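Long-range contacts in putative glycosyl hydrolase (PDB 3K11), which probably acts as a hydrolase of the glycosyl hydrolase family 88 kind, with a substrate that is not established: residues A[25-30]-A[412-417]; A[345-350]-A[428-433]; A[421-426]-A[437-442]. All blocks are in the same frame, centred on the assembly; numbering follows the deposited sequence.

Interaction 1 of 3, residues A[25-30]-A[412-417]; sequences GDLTPE and RLLNTQ. With EDO (1,2-ethanediol), chain B.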
ATOM      1  N   GLY A  25      22.387  -0.235  13.084  1.00 23.28           N
ATOM      2  CA  GLY A  25      22.855  -0.204  14.458  1.00 24.37           C
ATOM      3  C   GLY A  25      23.703   1.007  14.779  1.00 24.17           C
ATOM      4  O   GLY A  25      23.452   2.122  14.310  1.00 26.29           O
ATOM      5  N   ASP A  26      24.717   0.749  15.574  1.00 24.22           N
ATOM      6  CA  ASP A  26      25.613   1.793  16.045  1.00 28.18           C
ATOM      7  C   ASP A  26      26.200   2.603  14.903  1.00 28.81           C
ATOM      8  O   ASP A  26      26.503   2.068  13.835  1.00 28.59           O
ATOM      9  CB  ASP A  26      26.777   1.181  16.825  1.00 31.77           C
ATOM     10  CG  ASP A  26      26.360   0.575  18.177  1.00 40.15           C
ATOM     11  OD1 ASP A  26      25.334   0.952  18.764  1.00 34.07           O
ATOM     12  OD2 ASP A  26      27.122  -0.287  18.659  1.00 45.51           O
ATOM     13  N   LEU A  27      26.372   3.897  15.176  1.00 25.96           N
ATOM     14  CA  LEU A  27      26.931   4.851  14.268  1.00 26.94           C
ATOM     15  C   LEU A  27      27.742   5.823  15.144  1.00 29.00           C
ATOM     16  O   LEU A  27      27.224   6.303  16.160  1.00 29.86           O
ATOM     17  CB  LEU A  27      25.774   5.557  13.595  1.00 27.15           C
ATOM     18  CG  LEU A  27      26.056   6.602  12.535  1.00 31.01           C
ATOM     19  CD1 LEU A  27      26.829   5.917  11.394  1.00 28.32           C
ATOM     20  CD2 LEU A  27      24.690   7.253  12.078  1.00 25.74           C
ATOM     21  N   THR A  28      28.987   6.120  14.776  1.00 26.64           N
ATOM     22  CA  THR A  28      29.800   7.094  15.507  1.00 28.57           C
ATOM     23  C   THR A  28      29.899   8.370  14.687  1.00 27.52           C
ATOM     24  O   THR A  28      29.804   8.334  13.462  1.00 27.45           O
ATOM     25  CB  THR A  28      31.237   6.572  15.768  1.00 28.29           C
ATOM     26  OG1 THR A  28      31.909   6.501  14.520  1.00 28.43           O
ATOM     27  CG2 THR A  28      31.195   5.205  16.431  1.00 31.50           C
ATOM     28  N   PRO A  29      30.030   9.513  15.355  1.00 28.34           N
ATOM     29  CA  PRO A  29      30.233  10.719  14.565  1.00 27.82           C
ATOM     30  C   PRO A  29      31.514  10.676  13.741  1.00 27.80           C
ATOM     31  O   PRO A  29      31.563  11.275  12.688  1.00 26.62           O
ATOM     32  CB  PRO A  29      30.237  11.845  15.605  1.00 29.04           C
ATOM     33  CG  PRO A  29      30.424  11.205  16.908  1.00 30.58           C
ATOM     34  CD  PRO A  29      29.939   9.800  16.794  1.00 28.51           C
ATOM     35  N   GLU A  30      32.533   9.955  14.203  1.00 26.85           N
ATOM     36  CA  GLU A  30      33.756   9.791  13.411  1.00 27.58           C
ATOM     37  C   GLU A  30      33.491   9.057  12.093  1.00 27.30           C
ATOM     38  O   GLU A  30      34.027   9.440  11.043  1.00 26.69           O
ATOM     39  CB  GLU A  30      34.825   9.067  14.214  1.00 28.68           C
ATOM     40  CG  GLU A  30      35.351   9.904  15.386  1.00 34.06           C
ATOM     41  CD  GLU A  30      34.460   9.901  16.648  1.00 44.30           C
ATOM     42  OE1 GLU A  30      33.491   9.104  16.745  1.00 31.21           O
ATOM     43  OE2 GLU A  30      34.760  10.709  17.555  1.00 44.85           O
ATOM     44  N   ARG A 412      25.979  16.340  14.743  0.50 25.33           N
ATOM     45  CA  ARG A 412      25.403  17.114  15.853  0.50 23.67           C
ATOM     46  C   ARG A 412      24.521  16.224  16.711  0.50 23.81           C
ATOM     47  O   ARG A 412      24.647  16.198  17.933  0.50 23.05           O
ATOM     48  CB  ARG A 412      24.551  18.267  15.331  0.50 25.17           C
ATOM     49  CG  ARG A 412      23.833  19.080  16.415  0.50 28.40           C
ATOM     50  CD  ARG A 412      24.762  20.041  17.054  0.50 42.40           C
ATOM     51  NE  ARG A 412      24.846  21.302  16.312  0.50 44.14           N
ATOM     52  CZ  ARG A 412      25.864  22.165  16.392  0.50 49.29           C
ATOM     53  NH1 ARG A 412      26.944  21.914  17.149  0.50 52.22           N
ATOM     54  NH2 ARG A 412      25.823  23.284  15.681  0.50 44.51           N
ATOM     55  N   LEU A 413      23.607  15.518  16.058  1.00 23.68           N
ATOM     56  CA  LEU A 413      22.659  14.633  16.775  1.00 25.27           C
ATOM     57  C   LEU A 413      23.387  13.590  17.626  1.00 24.43           C
ATOM     58  O   LEU A 413      23.077  13.379  18.833  1.00 24.80           O
ATOM     59  CB  LEU A 413      21.730  13.949  15.755  1.00 23.14           C
ATOM     60  CG  LEU A 413      20.611  13.035  16.289  1.00 27.85           C
ATOM     61  CD1 LEU A 413      19.613  13.834  17.158  1.00 24.18           C
ATOM     62  CD2 LEU A 413      19.885  12.299  15.149  1.00 23.82           C
ATOM     63  N   LEU A 414      24.368  12.928  17.017  1.00 25.96           N
ATOM     64  CA  LEU A 414      25.138  11.914  17.750  1.00 25.18           C
ATOM     65  C   LEU A 414      25.995  12.485  18.876  1.00 26.06           C
ATOM     66  O   LEU A 414      26.296  11.776  19.844  1.00 24.94           O
ATOM     67  CB  LEU A 414      26.016  11.084  16.804  1.00 25.61           C
ATOM     68  CG  LEU A 414      25.274  10.305  15.715  1.00 23.87           C
ATOM     69  CD1 LEU A 414      26.274   9.843  14.656  1.00 23.43           C
ATOM     70  CD2 LEU A 414      24.528   9.126  16.355  1.00 22.55           C
ATOM     71  N   ASN A 415      26.404  13.735  18.746  1.00 24.77           N
ATOM     72  CA  ASN A 415      27.163  14.430  19.789  1.00 27.15           C
ATOM     73  C   ASN A 415      26.312  15.040  20.905  1.00 28.32           C
ATOM     74  O   ASN A 415      26.853  15.538  21.877  1.00 28.80           O
ATOM     75  CB  ASN A 415      27.993  15.549  19.171  1.00 27.74           C
ATOM     76  CG  ASN A 415      29.253  15.042  18.460  1.00 29.27           C
ATOM     77  OD1 ASN A 415      29.808  14.005  18.822  1.00 32.49           O
ATOM     78  ND2 ASN A 415      29.737  15.819  17.496  1.00 29.41           N
ATOM     79  N   THR A 416      24.994  15.015  20.754  0.50 27.59           N
ATOM     80  CA  THR A 416      24.085  15.573  21.739  0.50 27.27           C
ATOM     81  C   THR A 416      23.328  14.426  22.413  0.50 27.47           C
ATOM     82  O   THR A 416      23.329  14.287  23.646  0.50 27.22           O
ATOM     83  CB  THR A 416      23.099  16.553  21.052  0.50 26.48           C
ATOM     84  OG1 THR A 416      23.831  17.481  20.237  0.50 26.22           O
ATOM     85  CG2 THR A 416      22.284  17.327  22.084  0.50 25.98           C
ATOM     86  N   GLN A 417      22.732  13.562  21.600  1.00 29.41           N
ATOM     87  CA  GLN A 417      21.944  12.446  22.113  1.00 28.25           C
ATOM     88  C   GLN A 417      22.883  11.303  22.483  1.00 27.60           C
ATOM     89  O   GLN A 417      24.087  11.319  22.160  1.00 26.36           O
ATOM     90  CB  GLN A 417      20.992  11.951  21.041  1.00 28.02           C
ATOM     91  CG  GLN A 417      19.971  12.951  20.608  1.00 30.00           C
ATOM     92  CD  GLN A 417      18.844  13.115  21.589  1.00 32.29           C
ATOM     93  OE1 GLN A 417      18.346  12.137  22.210  1.00 30.24           O
ATOM     94  NE2 GLN A 417      18.386  14.355  21.709  1.00 36.30           N
TER
HETATM   95  C1  EDO B   1      33.189  14.317  13.884  1.00 50.68           C
HETATM   96  O1  EDO B   1      33.087  15.744  13.686  1.00 42.30           O
HETATM   97  C2  EDO B   1      33.646  13.977  15.303  1.00 57.15           C
HETATM   98  O2  EDO B   1      32.704  14.457  16.296  1.00 56.26           O
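L414 packs against L27 and P29 where the C-terminal part of helix 400-416 faces the start of helix 29-45. Starting at the backbone, CB rests 4.1 Å from CD of P29. Chi1 of -60° sets CG beside the backbone N, and the two methyls branch from it. CD1 does most of the touching: it sits 3.8 Å from P29 N, almost as close to the T28 carbonyl carbon, and 3.9 Å from L27 CG. The two leucine side chains cross at about a right angle. CD2, the other tip, comes 3.9 Å from L27 O. One residue on, N415 brings the oxygen of its amide to the same proline, OD1 3.4 Å from P29 CG. Its ND2 makes a weak hydrogen bond of 3.5 Å to O2 of an ethanediol, probably picked up from the crystallisation liquor. No hydrogen bond joins the two segments; the contact is mostly apolar and lies at the surface. T28 is the N-cap of helix 29-45, its OG1 bonded to Q31 N. Both L414 and L27 also reach Q355 of helix 347-362 and V32 of helix 29-45, so side chains from three helices meet here, consistent with the helix-on-helix packing of an (alpha/alpha)6 barrel.

Interaction 2 of 3, residues A[345-350]-A[428-433]; sequences IDAIAY and YYQEKQ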
ATOM      1  N   ILE A 345      10.732  17.995  17.120  1.00 25.32           N
ATOM      2  CA  ILE A 345      10.160  16.647  17.144  1.00 23.97           C
ATOM      3  C   ILE A 345      10.915  15.776  18.125  1.00 23.05           C
ATOM      4  O   ILE A 345      11.998  16.090  18.602  1.00 24.27           O
ATOM      5  CB  ILE A 345      10.092  16.021  15.687  1.00 23.94           C
ATOM      6  CG1 ILE A 345      11.488  15.588  15.185  1.00 22.10           C
ATOM      7  CG2 ILE A 345       9.333  16.945  14.702  1.00 24.40           C
ATOM      8  CD1 ILE A 345      11.527  14.982  13.746  1.00 23.04           C
ATOM      9  N   ASP A 346      10.275  14.678  18.485  1.00 25.62           N
ATOM     10  CA  ASP A 346      10.725  13.810  19.536  1.00 23.44           C
ATOM     11  C   ASP A 346      11.895  12.919  19.175  1.00 23.19           C
ATOM     12  O   ASP A 346      11.901  12.233  18.144  1.00 22.54           O
ATOM     13  CB  ASP A 346       9.536  12.941  19.939  1.00 24.73           C
ATOM     14  CG  ASP A 346       9.761  12.194  21.202  1.00 29.11           C
ATOM     15  OD1 ASP A 346       9.682  12.806  22.319  1.00 26.76           O
ATOM     16  OD2 ASP A 346      10.000  10.978  21.068  1.00 23.95           O
ATOM     17  N   ALA A 347      12.898  12.899  20.046  1.00 22.49           N
ATOM     18  CA  ALA A 347      14.114  12.119  19.786  1.00 21.77           C
ATOM     19  C   ALA A 347      13.875  10.613  19.858  1.00 21.84           C
ATOM     20  O   ALA A 347      14.471   9.864  19.088  1.00 21.11           O
ATOM     21  CB  ALA A 347      15.235  12.544  20.743  1.00 22.89           C
ATOM     22  N   ILE A 348      13.076  10.157  20.838  1.00 23.22           N
ATOM     23  CA  ILE A 348      12.861   8.721  21.000  1.00 23.35           C
ATOM     24  C   ILE A 348      12.143   8.202  19.742  1.00 24.03           C
ATOM     25  O   ILE A 348      12.492   7.140  19.145  1.00 23.51           O
ATOM     26  CB  ILE A 348      12.025   8.390  22.266  1.00 22.73           C
ATOM     27  CG1 ILE A 348      12.823   8.658  23.551  1.00 22.91           C
ATOM     28  CG2 ILE A 348      11.592   6.927  22.220  1.00 23.40           C
ATOM     29  CD1 ILE A 348      11.993   8.659  24.871  1.00 21.63           C
ATOM     30  N   ALA A 349      11.155   8.955  19.289  1.00 24.15           N
ATOM     31  CA  ALA A 349      10.371   8.541  18.134  1.00 21.22           C
ATOM     32  C   ALA A 349      11.120   8.598  16.808  1.00 22.78           C
ATOM     33  O   ALA A 349      10.957   7.716  15.974  1.00 24.83           O
ATOM     34  CB  ALA A 349       9.050   9.355  18.032  1.00 21.84           C
ATOM     35  N   TYR A 350      11.925   9.643  16.607  1.00 23.44           N
ATOM     36  CA  TYR A 350      12.513   9.884  15.309  1.00 22.58           C
ATOM     37  C   TYR A 350      14.006   9.653  15.173  1.00 22.01           C
ATOM     38  O   TYR A 350      14.499   9.562  14.069  1.00 24.32           O
ATOM     39  CB  TYR A 350      12.105  11.283  14.800  1.00 25.71           C
ATOM     40  CG  TYR A 350      10.610  11.372  14.588  1.00 22.44           C
ATOM     41  CD1 TYR A 350       9.972  10.586  13.633  1.00 24.15           C
ATOM     42  CD2 TYR A 350       9.813  12.202  15.395  1.00 21.79           C
ATOM     43  CE1 TYR A 350       8.619  10.645  13.465  1.00 25.14           C
ATOM     44  CE2 TYR A 350       8.409  12.240  15.234  1.00 22.74           C
ATOM     45  CZ  TYR A 350       7.832  11.472  14.251  1.00 24.23           C
ATOM     46  OH  TYR A 350       6.451  11.510  14.025  1.00 25.62           O
ATOM     47  N   TYR A 428      17.086   5.851  21.176  1.00 23.76           N
ATOM     48  CA  TYR A 428      17.647   7.151  21.532  1.00 23.32           C
ATOM     49  C   TYR A 428      17.444   7.475  22.993  1.00 22.41           C
ATOM     50  O   TYR A 428      16.313   7.430  23.481  1.00 22.28           O
ATOM     51  CB  TYR A 428      17.094   8.261  20.617  1.00 24.12           C
ATOM     52  CG  TYR A 428      17.995   8.496  19.431  1.00 24.77           C
ATOM     53  CD1 TYR A 428      18.270   7.476  18.522  1.00 22.84           C
ATOM     54  CD2 TYR A 428      18.627   9.712  19.232  1.00 23.41           C
ATOM     55  CE1 TYR A 428      19.152   7.671  17.464  1.00 22.04           C
ATOM     56  CE2 TYR A 428      19.493   9.918  18.176  1.00 25.10           C
ATOM     57  CZ  TYR A 428      19.782   8.872  17.284  1.00 22.66           C
ATOM     58  OH  TYR A 428      20.657   9.059  16.202  1.00 23.07           O
ATOM     59  N   TYR A 429      18.523   7.867  23.668  1.00 24.28           N
ATOM     60  CA  TYR A 429      18.486   8.219  25.093  1.00 24.59           C
ATOM     61  C   TYR A 429      19.041   9.636  25.248  1.00 27.06           C
ATOM     62  O   TYR A 429      20.010   9.986  24.629  1.00 25.51           O
ATOM     63  CB  TYR A 429      19.296   7.209  25.938  1.00 26.87           C
ATOM     64  CG  TYR A 429      18.688   5.829  25.837  1.00 21.94           C
ATOM     65  CD1 TYR A 429      17.557   5.495  26.578  1.00 21.57           C
ATOM     66  CD2 TYR A 429      19.190   4.892  24.965  1.00 23.21           C
ATOM     67  CE1 TYR A 429      16.953   4.267  26.448  1.00 26.70           C
ATOM     68  CE2 TYR A 429      18.586   3.656  24.833  1.00 24.57           C
ATOM     69  CZ  TYR A 429      17.459   3.352  25.557  1.00 26.09           C
ATOM     70  OH  TYR A 429      16.842   2.121  25.411  1.00 25.21           O
ATOM     71  N   GLN A 430      18.423  10.436  26.092  1.00 30.54           N
ATOM     72  CA  GLN A 430      18.836  11.813  26.244  1.00 34.52           C
ATOM     73  C   GLN A 430      19.959  11.931  27.280  1.00 35.18           C
ATOM     74  O   GLN A 430      20.726  12.871  27.225  1.00 37.17           O
ATOM     75  CB  GLN A 430      17.611  12.695  26.495  1.00 36.73           C
ATOM     76  CG  GLN A 430      16.670  12.734  25.195  1.00 44.30           C
ATOM     77  CD  GLN A 430      15.921  11.381  24.870  1.00 51.55           C
ATOM     78  OE1 GLN A 430      15.203  10.872  25.714  1.00 49.18           O
ATOM     79  NE2 GLN A 430      16.108  10.823  23.649  1.00 35.25           N
ATOM     80  N   GLU A 431      20.072  10.946  28.179  1.00 35.13           N
ATOM     81  CA  GLU A 431      21.196  10.798  29.099  1.00 36.60           C
ATOM     82  C   GLU A 431      21.911   9.481  28.772  1.00 35.44           C
ATOM     83  O   GLU A 431      21.255   8.483  28.443  1.00 28.18           O
ATOM     84  CB  GLU A 431      20.689  10.734  30.552  1.00 37.62           C
ATOM     85  CG  GLU A 431      19.936  11.996  31.043  1.00 45.79           C
ATOM     86  N   LYS A 432      23.235   9.459  28.865  1.00 32.96           N
ATOM     87  CA  LYS A 432      23.978   8.236  28.626  1.00 34.05           C
ATOM     88  C   LYS A 432      23.578   7.129  29.641  1.00 35.94           C
ATOM     89  O   LYS A 432      23.580   7.332  30.856  1.00 33.71           O
ATOM     90  CB  LYS A 432      25.478   8.516  28.676  1.00 39.31           C
ATOM     91  CG  LYS A 432      26.406   7.279  28.628  1.00 40.52           C
ATOM     92  CD  LYS A 432      26.135   6.314  27.447  1.00 55.20           C
ATOM     93  CE  LYS A 432      26.937   4.991  27.607  1.00 53.95           C
ATOM     94  NZ  LYS A 432      26.180   3.759  27.227  1.00 42.82           N
ATOM     95  N   GLN A 433      23.196   5.968  29.123  1.00 32.32           N
ATOM     96  CA  GLN A 433      22.784   4.857  29.951  1.00 33.35           C
ATOM     97  C   GLN A 433      24.029   4.184  30.461  1.00 34.39           C
ATOM     98  O   GLN A 433      24.955   3.945  29.708  1.00 35.41           O
ATOM     99  CB  GLN A 433      21.924   3.903  29.127  1.00 32.31           C
ATOM    100  CG  GLN A 433      20.669   4.578  28.602  1.00 30.84           C
ATOM    101  CD  GLN A 433      19.827   5.126  29.696  1.00 30.46           C
ATOM    102  OE1 GLN A 433      19.296   4.371  30.494  1.00 30.60           O
ATOM    103  NE2 GLN A 433      19.671   6.455  29.735  1.00 29.31           N
TER
HETATM  104  O   HOH W   1      14.293   5.538  20.347  1.00 24.18           O
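A347 and Y428 meet backbone to side chain: the carbonyl O of A347 lies 3.4 Å from Y428 CB and looks obliquely at the start of the ring. Most of the other packing comes from the amide of Q430. A bend at chi2 (70°) swings CD back; from there NE2 lies 3.5 Å from A347 CB, while OE1 sits 3.9 Å from I348 CG1. I348 and Q430 cross at about a right angle, and the same CG1 also lies 3.7 Å from Y428 O.

No direct hydrogen bond spans the two segments, but a water does. It donates to I348 O at 2.7 Å and accepts from Y428 N at 2.9 Å, tying the first turn of the helix to the loop backbone.

The remaining hydrogen bonds are local or lead away. D346 is the N-cap of helix 347-362: its OD2 takes A349 N at 2.9 Å on the anti side of the carboxylate, and S256 OG of the second subunit binds the same oxygen. Q430 NE2 makes a weak bond to Y428 O, but its stronger partner is Q417 OE1. Y428 O is also met by Q195 NE2 of the second subunit, so this piece of loop is held from within the chain and across the interface. Y428 OH bonds to Q355 OE1.

In the fold, the N-terminal turn of helix 347-362 packs against the loop after strand 425-427. The Y428 side chain runs on from A347 to pack against M410, L413 and L414 of helix 400-416, and A347 touches I340 of helix 326-342. The tyrosine thus joins the loop that follows the small hairpin to helices of the core, consistent with the (alpha/alpha)6 barrel of family 88.

Interaction 3 of 3, residues A[421-426]-A[437-442]; sequences MNDSAV and APIFAV. With EDO (1,2-ethanediol), chain J.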
HETATM    1  N   MSE A 421      22.048   0.498  21.402  1.00 24.30           N
HETATM    2  CA  MSE A 421      21.298  -0.679  21.039  1.00 24.90           C
HETATM    3  C   MSE A 421      20.628  -1.226  22.306  1.00 24.26           C
HETATM    4  O   MSE A 421      21.229  -1.287  23.388  1.00 22.41           O
HETATM    5  CB  MSE A 421      22.244  -1.716  20.403  1.00 24.64           C
HETATM    6  CG  MSE A 421      22.813  -1.277  19.034  1.00 27.08           C
HETATM    7 SE   MSE A 421      21.486  -1.506  17.710  0.75 27.90          SE
HETATM    8  CE  MSE A 421      21.470  -3.352  17.546  1.00 36.72           C
ATOM      9  N   ASN A 422      19.369  -1.598  22.172  1.00 22.20           N
ATOM     10  CA  ASN A 422      18.604  -2.205  23.251  1.00 22.25           C
ATOM     11  C   ASN A 422      17.724  -3.271  22.623  1.00 23.75           C
ATOM     12  O   ASN A 422      16.893  -2.970  21.785  1.00 25.03           O
ATOM     13  CB  ASN A 422      17.778  -1.140  23.975  1.00 23.90           C
ATOM     14  CG  ASN A 422      17.210  -1.636  25.266  1.00 22.73           C
ATOM     15  OD1 ASN A 422      17.047  -2.843  25.464  1.00 25.05           O
ATOM     16  ND2 ASN A 422      16.888  -0.713  26.158  1.00 21.28           N
ATOM     17  N   ASP A 423      17.913  -4.525  23.010  1.00 22.97           N
ATOM     18  CA  ASP A 423      17.093  -5.599  22.414  1.00 23.90           C
ATOM     19  C   ASP A 423      17.226  -5.610  20.876  1.00 26.58           C
ATOM     20  O   ASP A 423      16.283  -5.907  20.179  1.00 25.08           O
ATOM     21  CB  ASP A 423      15.644  -5.377  22.880  1.00 23.76           C
ATOM     22  CG  ASP A 423      14.891  -6.629  23.155  1.00 27.67           C
ATOM     23  OD1 ASP A 423      15.412  -7.744  22.973  1.00 26.72           O
ATOM     24  OD2 ASP A 423      13.741  -6.458  23.548  1.00 24.30           O
ATOM     25  N   SER A 424      18.434  -5.303  20.364  1.00 24.19           N
ATOM     26  CA  SER A 424      18.780  -5.398  18.957  1.00 25.29           C
ATOM     27  C   SER A 424      18.220  -4.271  18.114  1.00 23.54           C
ATOM     28  O   SER A 424      18.319  -4.330  16.884  1.00 22.61           O
ATOM     29  CB  SER A 424      18.326  -6.753  18.357  1.00 28.60           C
ATOM     30  OG  SER A 424      18.891  -7.859  19.036  1.00 28.21           O
ATOM     31  N   ALA A 425      17.627  -3.262  18.757  1.00 22.72           N
ATOM     32  CA  ALA A 425      17.056  -2.081  18.068  1.00 22.24           C
ATOM     33  C   ALA A 425      17.806  -0.817  18.505  1.00 23.15           C
ATOM     34  O   ALA A 425      18.143  -0.668  19.669  1.00 23.27           O
ATOM     35  CB  ALA A 425      15.546  -1.925  18.426  1.00 21.14           C
ATOM     36  N   VAL A 426      17.993   0.117  17.573  1.00 22.81           N
ATOM     37  CA  VAL A 426      18.536   1.424  17.906  1.00 22.13           C
ATOM     38  C   VAL A 426      17.523   2.173  18.756  1.00 24.89           C
ATOM     39  O   VAL A 426      16.356   2.286  18.369  1.00 22.61           O
ATOM     40  CB  VAL A 426      18.832   2.223  16.634  1.00 22.32           C
ATOM     41  CG1 VAL A 426      19.180   3.678  16.971  1.00 24.91           C
ATOM     42  CG2 VAL A 426      19.947   1.547  15.799  1.00 22.17           C
ATOM     43  N   ALA A 437      24.725  -3.858  28.872  1.00 31.61           N
ATOM     44  CA  ALA A 437      23.817  -4.987  28.719  1.00 29.68           C
ATOM     45  C   ALA A 437      23.080  -4.815  27.379  1.00 29.68           C
ATOM     46  O   ALA A 437      22.663  -3.695  27.028  1.00 31.11           O
ATOM     47  CB  ALA A 437      22.806  -5.050  29.879  1.00 26.47           C
ATOM     48  N   PRO A 438      22.938  -5.906  26.619  1.00 30.98           N
ATOM     49  CA  PRO A 438      22.213  -5.818  25.339  1.00 29.73           C
ATOM     50  C   PRO A 438      20.757  -5.413  25.448  1.00 27.73           C
ATOM     51  O   PRO A 438      20.193  -4.925  24.466  1.00 24.20           O
ATOM     52  CB  PRO A 438      22.241  -7.261  24.826  1.00 32.42           C
ATOM     53  CG  PRO A 438      23.284  -7.910  25.541  1.00 37.84           C
ATOM     54  CD  PRO A 438      23.460  -7.262  26.848  1.00 31.20           C
ATOM     55  N   ILE A 439      20.121  -5.755  26.563  1.00 26.74           N
ATOM     56  CA  ILE A 439      18.703  -5.466  26.816  1.00 27.39           C
ATOM     57  C   ILE A 439      18.696  -4.830  28.220  1.00 26.65           C
ATOM     58  O   ILE A 439      19.304  -5.373  29.156  1.00 28.26           O
ATOM     59  CB  ILE A 439      17.825  -6.768  26.880  1.00 27.75           C
ATOM     60  CG1 ILE A 439      17.958  -7.616  25.579  1.00 31.41           C
ATOM     61  CG2 ILE A 439      16.368  -6.425  27.193  1.00 30.72           C
ATOM     62  CD1 ILE A 439      17.196  -9.000  25.613  1.00 29.71           C
ATOM     63  N   PHE A 440      18.009  -3.698  28.376  1.00 24.97           N
ATOM     64  CA  PHE A 440      17.955  -3.023  29.655  1.00 25.56           C
ATOM     65  C   PHE A 440      16.774  -2.063  29.772  1.00 25.83           C
ATOM     66  O   PHE A 440      16.233  -1.580  28.754  1.00 26.51           O
ATOM     67  CB  PHE A 440      19.251  -2.225  29.884  1.00 28.19           C
ATOM     68  CG  PHE A 440      19.479  -1.130  28.879  1.00 25.63           C
ATOM     69  CD1 PHE A 440      20.157  -1.387  27.704  1.00 31.18           C
ATOM     70  CD2 PHE A 440      19.009   0.161  29.106  1.00 30.04           C
ATOM     71  CE1 PHE A 440      20.359  -0.388  26.767  1.00 21.89           C
ATOM     72  CE2 PHE A 440      19.216   1.185  28.174  1.00 27.51           C
ATOM     73  CZ  PHE A 440      19.867   0.918  26.994  1.00 25.13           C
ATOM     74  N   ALA A 441      16.416  -1.818  31.038  1.00 27.62           N
ATOM     75  CA  ALA A 441      15.425  -0.853  31.434  1.00 26.37           C
ATOM     76  C   ALA A 441      16.143   0.425  31.814  1.00 28.76           C
ATOM     77  O   ALA A 441      17.285   0.390  32.326  1.00 28.51           O
ATOM     78  CB  ALA A 441      14.589  -1.405  32.623  1.00 26.63           C
ATOM     79  N   VAL A 442      15.505   1.558  31.540  1.00 28.88           N
ATOM     80  CA  VAL A 442      16.019   2.867  31.929  1.00 37.54           C
ATOM     81  C   VAL A 442      15.803   3.049  33.456  1.00 42.97           C
ATOM     82  O   VAL A 442      14.673   2.868  33.979  1.00 43.28           O
ATOM     83  CB  VAL A 442      15.307   3.972  31.159  1.00 34.73           C
ATOM     84  CG1 VAL A 442      15.801   5.342  31.574  1.00 35.40           C
ATOM     85  CG2 VAL A 442      15.521   3.765  29.690  1.00 25.96           C
TER
HETATM   86  C1  EDO J   9      12.644 -10.474  23.135  1.00 41.11           C
HETATM   87  O1  EDO J   9      13.627  -9.750  22.378  1.00 44.53           O
HETATM   88  C2  EDO J   9      11.616  -9.555  23.761  1.00 31.40           C
HETATM   89  O2  EDO J   9      12.320  -8.450  24.314  1.00 37.91           O
HETATM   90  O   HOH W   2      23.299  -1.836  25.133  1.00 32.92           O
HETATM   91  O   HOH W   3      20.889  -4.963  21.830  1.00 25.60           O
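P438 O is gripped by several groups of the hairpin turn. D423 N donates to it at 2.7 Å in the carbonyl plane, a water held by S424 N donates at 2.7 Å, and N422 CA adds a CA-H...O contact of 3.4 Å. A second water bridges M421 O and A437 O. The N422 side chain supplies two more direct bonds. Chi1 of -167° puts CG 3.6 Å from F440 O, and the amide meets the F440 backbone: OD1 accepts F440 N at 3.2 Å, the donor well above the carbonyl plane, and ND2 gives a 2.8 Å bond to F440 O. The same amide stacks on the F440 ring, planes 18° apart, with ND2 3.3 Å above the ring centre. Y429 OH is a further partner of ND2. An alanine here would probably leave F440 N and O and Y429 OH without this partner and one ring face without its stacked amide. D423 OD1 lies 3.4 Å from I439 CD1; its carboxylate binds an ethanediol and forms a salt bridge with R193 of the second subunit. Segment 437-442, without regular strand, packs against the type I' turn (N422 to A425) of the antiparallel hairpin of strands 420-422 and 425-427.

How the interactions relate
The three contacts cluster on the same side of the chain's centre, interaction 3 lying farthest out. Interactions 1 and 2 have centres about 12 Å apart and are joined by the Q417-Q430 bond (OE1 to NE2, 3.0 Å) and by L413 CD2, 3.5 Å from Y428 OH. Interaction 2 passes on to interaction 3, about 13 Å away between centres, through the Y429-N422 bond and through Q433 CG, 3.7 Å from F440 CE2. The centres of interactions 1 and 3 are about 17 Å apart, yet D26 OD1 packs 3.4 Å from M421 CG. The second subunit touches interactions 2 and 3 but not 1. No catalytic site is identified here; the bound MES near F440 and the ethanediols are probably crystallisation additives.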